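Local structure of phosphate-binding protein (Unidentified prokaryotic organism, 3W9V) at residues K34-F39 with K63-E68; K110-V115 with R152-K157; S257-P262 with G284-P289. The protein binds phosphate and belongs to the PstS family of proteins that serve in phosphate transport. The protein carries 1 engineered substitution. One frame throughout, in Å; residues are numbered along the deposited sequence.

Interaction 1 of 3, residues K34-F39 with K63-E68; sequences KGKIAF and KLTATE
The capping box that opens helix 66-75 doubles as a salt-bridge site: E68, one half of the box, takes the ammonium group of K36, which reaches across from helix 32-41. The box itself is reciprocal. T65 OG1, at the N-cap, accepts from E68 N at 3.0 Å, while E68 OE1 accepts from T65 N at 2.8 Å, on its anti side and 27° out of the carboxylate plane. K36 NZ meets the syn lone pair of E68 OE1 at 2.9 Å, and a weak second bond from NZ to E68 OE2 measures 3.2 Å. Two donors thus grip OE1, which should restrict rotation of the carboxylate. The lysine chain bends at chi3 (-66°) and crosses E68 at about a right angle. On the way its CD passes L64 CD2 at 3.8 Å, the two side chains running in opposite directions. S62 OG also bonds to K36 NZ. Replacing K36 with a methionine would probably leave the E68 carboxylate without its countercharge and the K63 carbonyl without this donor. That last bond, K36 NZ to K63 O, is 3.0 Å long, with NZ above the carbonyl plane by 44°.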
loop_
_atom_site.group_PDB
_atom_site.type_symbol
_atom_site.label_atom_id
_atom_site.label_comp_id
_atom_site.label_asym_id
_atom_site.label_seq_id
_atom_site.Cartn_x
_atom_site.Cartn_y
_atom_site.Cartn_z
ATOM N N LYS A 34 -12.803 -2.382 -0.715
ATOM C CA LYS A 34 -13.975 -1.518 -0.714
ATOM C C LYS A 34 -13.750 -0.229 -1.497
ATOM O O LYS A 34 -14.665 0.273 -2.155
ATOM C CB LYS A 34 -14.443 -1.233 0.711
ATOM C CG LYS A 34 -15.185 -2.407 1.321
ATOM C CD LYS A 34 -15.850 -2.035 2.632
ATOM C CE LYS A 34 -16.614 -3.213 3.219
ATOM N NZ LYS A 34 -15.693 -4.297 3.657
ATOM N N GLY A 35 -12.535 0.306 -1.445
ATOM C CA GLY A 35 -12.213 1.489 -2.228
ATOM C C GLY A 35 -12.386 1.249 -3.718
ATOM O O GLY A 35 -12.962 2.074 -4.437
ATOM N N LYS A 36 -11.884 0.110 -4.188
ATOM C CA LYS A 36 -12.011 -0.214 -5.600
ATOM C C LYS A 36 -13.478 -0.364 -6.008
ATOM O O LYS A 36 -13.887 0.172 -7.032
ATOM C CB LYS A 36 -11.190 -1.454 -5.975
ATOM C CG LYS A 36 -9.685 -1.239 -5.864
ATOM C CD LYS A 36 -8.894 -2.307 -6.612
ATOM C CE LYS A 36 -9.053 -3.683 -5.988
ATOM N NZ LYS A 36 -8.314 -4.704 -6.785
ATOM N N ILE A 37 -14.266 -1.091 -5.218
ATOM C CA ILE A 37 -15.688 -1.251 -5.519
ATOM C C ILE A 37 -16.388 0.110 -5.536
ATOM O O ILE A 37 -17.165 0.427 -6.449
ATOM C CB ILE A 37 -16.375 -2.179 -4.496
ATOM C CG1 ILE A 37 -15.885 -3.619 -4.661
ATOM C CG2 ILE A 37 -17.898 -2.128 -4.643
ATOM C CD1 ILE A 37 -16.214 -4.508 -3.485
ATOM N N ALA A 38 -16.090 0.921 -4.528
ATOM C CA ALA A 38 -16.702 2.237 -4.408
ATOM C C ALA A 38 -16.482 3.053 -5.672
ATOM O O ALA A 38 -17.418 3.637 -6.215
ATOM C CB ALA A 38 -16.163 2.974 -3.190
ATOM N N PHE A 39 -15.238 3.096 -6.146
ATOM C CA PHE A 39 -14.969 3.851 -7.359
ATOM C C PHE A 39 -15.536 3.182 -8.612
ATOM O O PHE A 39 -16.255 3.815 -9.392
ATOM C CB PHE A 39 -13.473 4.104 -7.556
ATOM C CG PHE A 39 -13.171 4.897 -8.793
ATOM C CD1 PHE A 39 -13.138 6.279 -8.749
ATOM C CD2 PHE A 39 -12.956 4.266 -10.010
ATOM C CE1 PHE A 39 -12.877 7.016 -9.890
ATOM C CE2 PHE A 39 -12.705 5.000 -11.156
ATOM C CZ PHE A 39 -12.659 6.375 -11.093
ATOM N N LYS A 63 -3.677 -3.338 -6.698
ATOM C CA LYS A 63 -3.784 -2.958 -8.099
ATOM C C LYS A 63 -5.130 -3.344 -8.695
ATOM O O LYS A 63 -5.737 -4.355 -8.328
ATOM C CB LYS A 63 -2.665 -3.579 -8.927
ATOM C CG LYS A 63 -1.357 -2.849 -8.774
ATOM C CD LYS A 63 -0.325 -3.307 -9.778
ATOM C CE LYS A 63 -0.709 -2.960 -11.197
ATOM N NZ LYS A 63 0.467 -3.033 -12.109
ATOM N N LEU A 64 -5.600 -2.534 -9.632
ATOM C CA LEU A 64 -6.781 -2.899 -10.393
ATOM C C LEU A 64 -6.488 -4.153 -11.213
ATOM O O LEU A 64 -5.438 -4.254 -11.850
ATOM C CB LEU A 64 -7.194 -1.745 -11.303
ATOM C CG LEU A 64 -7.800 -0.560 -10.544
ATOM C CD1 LEU A 64 -7.744 0.707 -11.382
ATOM C CD2 LEU A 64 -9.233 -0.875 -10.148
ATOM N N THR A 65 -7.409 -5.109 -11.187
ATOM C CA THR A 65 -7.233 -6.353 -11.927
ATOM C C THR A 65 -7.655 -6.194 -13.380
ATOM O O THR A 65 -8.313 -5.220 -13.745
ATOM C CB THR A 65 -8.073 -7.479 -11.329
ATOM O OG1 THR A 65 -9.459 -7.192 -11.542
ATOM C CG2 THR A 65 -7.801 -7.627 -9.833
ATOM N N ALA A 66 -7.298 -7.175 -14.202
ATOM C CA ALA A 66 -7.697 -7.168 -15.602
ATOM C C ALA A 66 -9.215 -7.089 -15.748
ATOM O O ALA A 66 -9.720 -6.341 -16.583
ATOM C CB ALA A 66 -7.159 -8.397 -16.317
ATOM N N THR A 67 -9.936 -7.862 -14.942
ATOM C CA THR A 67 -11.393 -7.855 -14.990
ATOM C C THR A 67 -11.956 -6.499 -14.563
ATOM O O THR A 67 -12.868 -5.970 -15.197
ATOM C CB THR A 67 -11.992 -8.985 -14.123
ATOM O OG1 THR A 67 -11.567 -10.254 -14.640
ATOM C CG2 THR A 67 -13.512 -8.937 -14.140
ATOM N N GLU A 68 -11.408 -5.929 -13.493
ATOM C CA GLU A 68 -11.861 -4.616 -13.034
ATOM C C GLU A 68 -11.686 -3.557 -14.116
ATOM O O GLU A 68 -12.596 -2.769 -14.387
ATOM C CB GLU A 68 -11.126 -4.206 -11.751
ATOM C CG GLU A 68 -11.620 -4.955 -10.521
ATOM C CD GLU A 68 -10.723 -4.800 -9.299
ATOM O OE1 GLU A 68 -9.527 -4.470 -9.444
ATOM O OE2 GLU A 68 -11.222 -5.025 -8.169
#

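Interaction 2 of 3, residues K110-V115 with R152-K157; sequences KELCGV and RFLNAK
L112 and F153 cross obliquely between helices 109-117 and 145-157, with L112 CD2 lying 3.7 Å from F153 CE2 and 4.1 Å from F153 CD2. Both side chains leave their helices with CG anti to the backbone N (chi1 174° for L112 and 180° for F153), which carries the branch and the ring into the space between the helices. L112 is modelled in two conformers, and these distances belong to one of them. The same methyl comes within 4.2 Å of L154 CD2, a looser touch. From its own helix F153 is covered on one face by K157 CG, 3.6 Å above the ring plane and offset toward the rim; Y288 meets the ring edge-to-face. The next residue of helix 109-117, C113, has SG 4.1 Å from K157 O and is bonded to SG of C158, the residue that follows helix 145-157. The axes of the two short segments approach to 10.7 Å and cross at -117°, and no hydrogen bond joins them. What results is a steep helix crossing, packed by apolar side chains and stapled by the C113-C158 disulfide, within the periplasmic-binding-protein-type fold.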
loop_
_atom_site.group_PDB
_atom_site.type_symbol
_atom_site.label_atom_id
_atom_site.label_comp_id
_atom_site.label_asym_id
_atom_site.label_seq_id
_atom_site.Cartn_x
_atom_site.Cartn_y
_atom_site.Cartn_z
ATOM N N LYS A 110 14.197 -15.733 5.679
ATOM C CA LYS A 110 13.802 -17.122 5.919
ATOM C C LYS A 110 12.968 -17.261 7.203
ATOM O O LYS A 110 11.969 -17.979 7.228
ATOM C CB LYS A 110 15.039 -18.028 5.965
ATOM C CG LYS A 110 14.751 -19.501 6.270
ATOM C CD LYS A 110 13.839 -20.136 5.233
ATOM C CE LYS A 110 13.694 -21.634 5.468
ATOM N NZ LYS A 110 12.650 -22.219 4.581
ATOM N N GLU A 111 13.375 -16.563 8.263
ATOM C CA GLU A 111 12.612 -16.562 9.512
ATOM C C GLU A 111 11.240 -15.914 9.349
ATOM O O GLU A 111 10.244 -16.435 9.847
ATOM C CB GLU A 111 13.397 -15.879 10.638
ATOM C CG GLU A 111 14.508 -16.752 11.207
ATOM C CD GLU A 111 15.487 -15.990 12.076
ATOM O OE1 GLU A 111 15.431 -14.741 12.111
ATOM O OE2 GLU A 111 16.325 -16.660 12.722
ATOM N N LEU A 112 11.195 -14.768 8.666
ATOM C CA LEU A 112 9.930 -14.093 8.370
ATOM C C LEU A 112 8.978 -15.059 7.682
ATOM O O LEU A 112 7.817 -15.196 8.070
ATOM C CB LEU A 112 10.157 -12.879 7.463
ATOM C CG LEU A 112 8.883 -12.173 6.974
ATOM C CD1 LEU A 112 8.294 -11.276 8.057
ATOM C CD2 LEU A 112 9.139 -11.384 5.697
ATOM N N CYS A 113 9.487 -15.734 6.658
ATOM C CA CYS A 113 8.702 -16.707 5.910
ATOM C C CYS A 113 8.162 -17.823 6.807
ATOM O O CYS A 113 7.004 -18.218 6.687
ATOM C CB CYS A 113 9.547 -17.279 4.770
ATOM S SG CYS A 113 9.978 -16.022 3.525
ATOM N N GLY A 114 9.001 -18.318 7.713
ATOM C CA GLY A 114 8.584 -19.355 8.642
ATOM C C GLY A 114 7.552 -18.903 9.657
ATOM O O GLY A 114 6.668 -19.676 10.031
ATOM N N VAL A 115 7.660 -17.661 10.110
ATOM C CA VAL A 115 6.664 -17.122 11.026
ATOM C C VAL A 115 5.297 -17.061 10.353
ATOM O O VAL A 115 4.286 -17.494 10.915
ATOM C CB VAL A 115 7.078 -15.731 11.540
ATOM C CG1 VAL A 115 5.917 -15.041 12.255
ATOM C CG2 VAL A 115 8.292 -15.854 12.457
ATOM N N ARG A 152 2.904 -10.191 -1.938
ATOM C CA ARG A 152 3.740 -10.122 -3.130
ATOM C C ARG A 152 5.193 -10.405 -2.745
ATOM O O ARG A 152 5.923 -11.092 -3.466
ATOM C CB ARG A 152 3.598 -8.785 -3.854
ATOM C CG ARG A 152 4.299 -8.789 -5.204
ATOM C CD ARG A 152 3.966 -7.551 -6.024
ATOM N NE ARG A 152 2.580 -7.557 -6.489
ATOM C CZ ARG A 152 1.660 -6.656 -6.152
ATOM N NH1 ARG A 152 0.433 -6.774 -6.646
ATOM N NH2 ARG A 152 1.962 -5.641 -5.344
ATOM N N PHE A 153 5.599 -9.908 -1.582
ATOM C CA PHE A 153 6.947 -10.165 -1.087
ATOM C C PHE A 153 7.118 -11.636 -0.705
ATOM O O PHE A 153 8.115 -12.268 -1.079
ATOM C CB PHE A 153 7.273 -9.263 0.107
ATOM C CG PHE A 153 8.647 -9.493 0.664
ATOM C CD1 PHE A 153 9.751 -8.907 0.069
ATOM C CD2 PHE A 153 8.838 -10.301 1.772
ATOM C CE1 PHE A 153 11.025 -9.125 0.569
ATOM C CE2 PHE A 153 10.115 -10.524 2.276
ATOM C CZ PHE A 153 11.205 -9.933 1.671
ATOM N N LEU A 154 6.151 -12.185 0.032
ATOM C CA LEU A 154 6.215 -13.592 0.425
ATOM C C LEU A 154 6.259 -14.503 -0.803
ATOM O O LEU A 154 7.001 -15.489 -0.831
ATOM C CB LEU A 154 5.032 -13.976 1.308
ATOM C CG LEU A 154 4.844 -13.185 2.606
ATOM C CD1 LEU A 154 3.600 -13.689 3.314
ATOM C CD2 LEU A 154 6.064 -13.270 3.517
ATOM N N ASN A 155 5.472 -14.174 -1.822
ATOM C CA ASN A 155 5.454 -14.950 -3.056
ATOM C C ASN A 155 6.817 -14.949 -3.748
ATOM O O ASN A 155 7.249 -15.968 -4.293
ATOM C CB ASN A 155 4.374 -14.389 -3.982
ATOM C CG ASN A 155 4.413 -14.998 -5.364
ATOM O OD1 ASN A 155 4.981 -14.419 -6.290
ATOM N ND2 ASN A 155 3.797 -16.163 -5.516
ATOM N N ALA A 156 7.499 -13.812 -3.708
ATOM C CA ALA A 156 8.791 -13.675 -4.365
ATOM C C ALA A 156 9.939 -14.322 -3.588
ATOM O O ALA A 156 10.870 -14.868 -4.193
ATOM C CB ALA A 156 9.098 -12.194 -4.628
ATOM N N LYS A 157 9.870 -14.286 -2.259
ATOM C CA LYS A 157 11.033 -14.578 -1.421
ATOM C C LYS A 157 10.911 -15.809 -0.521
ATOM O O LYS A 157 11.929 -16.332 -0.058
ATOM C CB LYS A 157 11.375 -13.353 -0.571
ATOM C CG LYS A 157 11.787 -12.139 -1.388
ATOM C CD LYS A 157 13.020 -12.448 -2.216
ATOM C CE LYS A 157 13.590 -11.197 -2.855
ATOM N NZ LYS A 157 14.872 -11.483 -3.554
#

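Interaction 3 of 3, residues S257-P262 with G284-P289; sequences SVVPLP and GVVAYP
The carbonyl oxygen of V259 accepts a hydrogen bond from NE1 of W346, so the backbone of this loop is held to helix 344-354 beside the point where V259 and P260 meet V286. No hydrogen bond runs directly between 257-262 and 284-289; the contact itself is apolar and small, burying 100 Å² summed over both sides. One methyl does the work. V286 CG2 lies 3.8 Å from P260 CD, the ring carbon next to the proline nitrogen, and 4.2 Å from V259 CG1. The proline ring and the V286 side chain run alongside one another in opposite senses, whereas the V259 side chain lies nearly perpendicular to that of V286. In V286 the torsion chi1 of -175° turns CG1 anti to the backbone N and sets CG2 beside that nitrogen, the position from which it reaches both partners. The CA atoms of V259 and V286 are 6.8 Å apart, the nearest such pair of the two segments. V286 belongs to a two-stranded parallel sheet in which strand 286-287 pairs with 277-278: its backbone bonds to V276 and G278, the flanking pattern of parallel pairing, and Y288 bonds to G278 in turn. Facing this strand, residues 259-262 follow an extended, polyproline-II-like course, with P260 at phi -63° and psi 149°. P260 presents its ring to V286, while L261 packs on N345, W346 and A349 of helix 344-354, and P262 also touches W346. The loop is thereby wedged between that helix and the small sheet. V259 touches P275 as well, just ahead of the partner strand. On the far segment, A287 N donates to T281 OG1, and the Y288 ring meets that of F277.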
loop_
_atom_site.group_PDB
_atom_site.type_symbol
_atom_site.label_atom_id
_atom_site.label_comp_id
_atom_site.label_asym_id
_atom_site.label_seq_id
_atom_site.Cartn_x
_atom_site.Cartn_y
_atom_site.Cartn_z
ATOM N N SER A 257 13.845 5.119 -5.613
ATOM C CA SER A 257 14.303 6.176 -6.517
ATOM C C SER A 257 14.650 5.666 -7.917
ATOM O O SER A 257 14.570 6.416 -8.894
ATOM C CB SER A 257 15.487 6.930 -5.911
ATOM O OG SER A 257 16.664 6.149 -5.946
ATOM N N VAL A 258 15.016 4.392 -8.012
ATOM C CA VAL A 258 15.417 3.798 -9.290
ATOM C C VAL A 258 14.364 2.878 -9.927
ATOM O O VAL A 258 14.664 2.134 -10.863
ATOM C CB VAL A 258 16.756 3.038 -9.168
ATOM C CG1 VAL A 258 17.863 3.976 -8.704
ATOM C CG2 VAL A 258 16.617 1.858 -8.224
ATOM N N VAL A 259 13.133 2.927 -9.430
ATOM C CA VAL A 259 12.040 2.199 -10.064
ATOM C C VAL A 259 11.783 2.821 -11.427
ATOM O O VAL A 259 11.566 4.032 -11.516
ATOM C CB VAL A 259 10.762 2.271 -9.204
ATOM C CG1 VAL A 259 9.551 1.787 -9.987
ATOM C CG2 VAL A 259 10.949 1.468 -7.922
ATOM N N PRO A 260 11.819 2.008 -12.497
ATOM C CA PRO A 260 11.645 2.585 -13.836
ATOM C C PRO A 260 10.279 3.236 -14.033
ATOM O O PRO A 260 9.285 2.785 -13.460
ATOM C CB PRO A 260 11.787 1.372 -14.764
ATOM C CG PRO A 260 12.593 0.388 -13.979
ATOM C CD PRO A 260 12.156 0.572 -12.551
ATOM N N LEU A 261 10.230 4.274 -14.862
ATOM C CA LEU A 261 8.971 4.924 -15.211
ATOM C C LEU A 261 8.070 3.984 -16.005
ATOM O O LEU A 261 8.554 3.051 -16.645
ATOM C CB LEU A 261 9.238 6.185 -16.031
ATOM C CG LEU A 261 9.932 7.317 -15.281
ATOM C CD1 LEU A 261 10.218 8.481 -16.211
ATOM C CD2 LEU A 261 9.079 7.774 -14.101
ATOM N N PRO A 262 6.752 4.231 -15.977
ATOM C CA PRO A 262 5.857 3.413 -16.800
ATOM C C PRO A 262 6.194 3.586 -18.280
ATOM O O PRO A 262 6.506 4.692 -18.716
ATOM C CB PRO A 262 4.473 4.003 -16.508
ATOM C CG PRO A 262 4.623 4.738 -15.211
ATOM C CD PRO A 262 6.022 5.272 -15.236
ATOM N N GLY A 284 8.696 -5.461 -16.839
ATOM C CA GLY A 284 7.951 -4.465 -16.090
ATOM C C GLY A 284 8.043 -4.659 -14.588
ATOM O O GLY A 284 7.804 -3.728 -13.817
ATOM N N VAL A 285 8.385 -5.871 -14.167
ATOM C CA VAL A 285 8.543 -6.164 -12.747
ATOM C C VAL A 285 9.895 -5.666 -12.233
ATOM O O VAL A 285 10.920 -5.813 -12.909
ATOM C CB VAL A 285 8.389 -7.672 -12.471
ATOM C CG1 VAL A 285 8.585 -7.975 -10.995
ATOM C CG2 VAL A 285 7.021 -8.151 -12.933
ATOM N N VAL A 286 9.885 -5.072 -11.041
ATOM C CA VAL A 286 11.100 -4.558 -10.412
ATOM C C VAL A 286 11.567 -5.509 -9.310
ATOM O O VAL A 286 10.784 -5.887 -8.439
ATOM C CB VAL A 286 10.859 -3.166 -9.795
ATOM C CG1 VAL A 286 12.156 -2.593 -9.241
ATOM C CG2 VAL A 286 10.254 -2.229 -10.828
ATOM N N ALA A 287 12.835 -5.897 -9.331
ATOM C CA ALA A 287 13.328 -6.823 -8.317
ATOM C C ALA A 287 13.279 -6.205 -6.924
ATOM O O ALA A 287 13.646 -5.044 -6.747
ATOM C CB ALA A 287 14.746 -7.271 -8.642
ATOM N N TYR A 288 12.822 -6.978 -5.939
ATOM C CA TYR A 288 12.954 -6.555 -4.548
ATOM C C TYR A 288 14.429 -6.262 -4.285
ATOM O O TYR A 288 15.307 -6.978 -4.769
ATOM C CB TYR A 288 12.412 -7.611 -3.575
ATOM C CG TYR A 288 10.900 -7.602 -3.463
ATOM C CD1 TYR A 288 10.238 -6.598 -2.765
ATOM C CD2 TYR A 288 10.135 -8.594 -4.067
ATOM C CE1 TYR A 288 8.851 -6.585 -2.673
ATOM C CE2 TYR A 288 8.752 -8.591 -3.979
ATOM C CZ TYR A 288 8.115 -7.587 -3.287
ATOM O OH TYR A 288 6.740 -7.594 -3.230
ATOM N N PRO A 289 14.712 -5.188 -3.542
ATOM C CA PRO A 289 16.096 -4.731 -3.368
ATOM C C PRO A 289 16.930 -5.642 -2.477
ATOM O O PRO A 289 16.428 -6.198 -1.504
ATOM C CB PRO A 289 15.922 -3.372 -2.692
ATOM C CG PRO A 289 14.625 -3.488 -1.958
ATOM C CD PRO A 289 13.750 -4.305 -2.863
#

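Interactions 2 and 3 touch, although their centres are 20 Å apart: Y288, from 284-289, packs along helix 145-157, its OH lying 3.1 Å from F153 N and its CE2 3.7 Å from A156 CB. Interaction 1 stands apart, its centre 26 Å from that of interaction 2 and 23 Å from that of interaction 3, with nearest atoms about 5 Å and 8 Å away. E148 spans the first gap, since OE2 accepts from K63 N and also forms a salt bridge with R152 NH1. K63 NZ bonds to D271 and V274 in the chain between the segments of interaction 3. These contacts are protein to protein, so they do not by themselves locate the phosphate site.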